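Local coordinates for protein transcriptional regulator, MerR family (PDB 3GPV) that probably binds DNA through its winged helix-turn-helix domain and regulates transcription, as MerR-family proteins do, pairing through a long C-terminal helix, at the interface of chains A and B. Numbering follows the deposited sequence. Chains: chain A/B, Transcriptional regulator, MerR family.

The interface of chains A and B. Residues chain A 111, 114, 117-118; chain B 72, 107, 110-111.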
loop_
_atom_site.group_PDB
_atom_site.type_symbol
_atom_site.label_atom_id
_atom_site.label_comp_id
_atom_site.label_asym_id
_atom_site.label_seq_id
_atom_site.Cartn_x
_atom_site.Cartn_y
_atom_site.Cartn_z
ATOM N N ILE A 111 -2.595 0.631 -10.016
ATOM C CA ILE A 111 -1.628 0.357 -11.073
ATOM C C ILE A 111 -1.348 1.660 -11.828
ATOM O O ILE A 111 -0.202 2.034 -12.064
ATOM C CB ILE A 111 -2.175 -0.653 -12.078
ATOM C CG1 ILE A 111 -2.366 -2.027 -11.407
ATOM C CG2 ILE A 111 -1.239 -0.740 -13.268
ATOM C CD1 ILE A 111 -1.078 -2.639 -10.891
ATOM N N THR A 114 0.621 3.910 -9.631
ATOM C CA THR A 114 1.966 3.409 -9.376
ATOM C C THR A 114 2.828 3.596 -10.618
ATOM O O THR A 114 4.016 3.870 -10.509
ATOM C CB THR A 114 1.952 1.938 -8.952
ATOM O OG1 THR A 114 1.059 1.773 -7.853
ATOM C CG2 THR A 114 3.340 1.520 -8.487
ATOM N N ASN A 117 4.063 7.070 -10.630
ATOM C CA ASN A 117 5.145 7.230 -9.685
ATOM C C ASN A 117 6.422 6.610 -10.214
ATOM O O ASN A 117 7.502 7.139 -9.983
ATOM C CB ASN A 117 4.769 6.614 -8.338
ATOM C CG ASN A 117 3.645 7.379 -7.648
ATOM O OD1 ASN A 117 3.578 8.603 -7.729
ATOM N ND2 ASN A 117 2.767 6.656 -6.961
ATOM N N LEU A 118 6.299 5.491 -10.925
ATOM C CA LEU A 118 7.475 4.835 -11.485
ATOM C C LEU A 118 8.157 5.797 -12.460
ATOM O O LEU A 118 9.378 5.898 -12.486
ATOM C CB LEU A 118 7.083 3.552 -12.218
ATOM C CG LEU A 118 8.224 2.833 -12.962
ATOM C CD1 LEU A 118 9.306 2.444 -11.977
ATOM C CD2 LEU A 118 7.684 1.606 -13.680
ATOM N N THR B 72 4.715 4.749 -2.735
ATOM C CA THR B 72 5.224 3.522 -3.325
ATOM C C THR B 72 5.833 2.636 -2.253
ATOM O O THR B 72 6.567 1.695 -2.550
ATOM C CB THR B 72 6.251 3.784 -4.459
ATOM O OG1 THR B 72 7.203 4.769 -4.051
ATOM C CG2 THR B 72 5.541 4.265 -5.705
ATOM N N VAL B 107 9.399 -0.687 -7.111
ATOM C CA VAL B 107 8.139 -0.311 -7.717
ATOM C C VAL B 107 7.785 -1.267 -8.855
ATOM O O VAL B 107 6.627 -1.602 -9.038
ATOM C CB VAL B 107 8.162 1.156 -8.192
ATOM C CG1 VAL B 107 6.834 1.509 -8.847
ATOM C CG2 VAL B 107 8.384 2.074 -7.003
ATOM N N LEU B 110 6.280 -4.130 -7.257
ATOM C CA LEU B 110 4.983 -3.721 -6.751
ATOM C C LEU B 110 3.922 -3.796 -7.843
ATOM O O LEU B 110 2.824 -4.281 -7.604
ATOM C CB LEU B 110 5.062 -2.298 -6.188
ATOM C CG LEU B 110 3.754 -1.632 -5.729
ATOM C CD1 LEU B 110 3.091 -2.462 -4.631
ATOM C CD2 LEU B 110 4.049 -0.212 -5.236
ATOM N N ILE B 111 4.251 -3.318 -9.039
ATOM C CA ILE B 111 3.298 -3.350 -10.148
ATOM C C ILE B 111 2.993 -4.815 -10.492
ATOM O O ILE B 111 1.849 -5.201 -10.678
ATOM C CB ILE B 111 3.866 -2.642 -11.430
ATOM C CG1 ILE B 111 3.762 -1.122 -11.299
ATOM C CG2 ILE B 111 3.062 -3.037 -12.655
ATOM C CD1 ILE B 111 4.539 -0.553 -10.218
#
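Midway along the antiparallel coiled coil typical of MerR-family dimers, A:Thr114 of one long helix points its methyl at B:Val107 and B:Leu110 of the other. With OG1 beside the backbone N (chi1 -53°), CG2 of A:Thr114 lies anti to that N and faces chain B. The methyl packs on CG1 of B:Val107 at 3.5 Å and on the delta-methyl CD2 of B:Leu110 at 3.8 Å. B:Ile111 reaches the same threonine with its longer branch, CG1 lying 3.9 Å from CG2 of A:Thr114; the still shorter approach of its tip, CD1, is doubtful in the model. In B:Val107 the placement of CG1 anti to the backbone N (chi1 179°) carries this methyl over the chain A helix, where it lies against A:Thr114 and, one turn on, against A:Leu118, meeting CB at about 4.0 Å with CD1 slightly farther, at 4.1 Å. CD1 of A:Ile111 makes a minor contact, 3.9 Å from the backbone carbonyl O of B:Ile111. At the flank, the methyl CG2 of B:Thr72 rests alongside A:Asn117, 3.6 Å from CB and 3.9 Å from the amide ND2. Methyl and methylene packing carries the patch, and no N or O of one chain comes within bonding reach of the other. Two-fold symmetry repeats it with the chains exchanged. Helix 93-127 of chain A runs against helix 93-128 of chain B, while B:Thr72, in the loop between helices 57-70 and 76-88, brings the N-terminal part of chain B against the partner's coiled-coil helix.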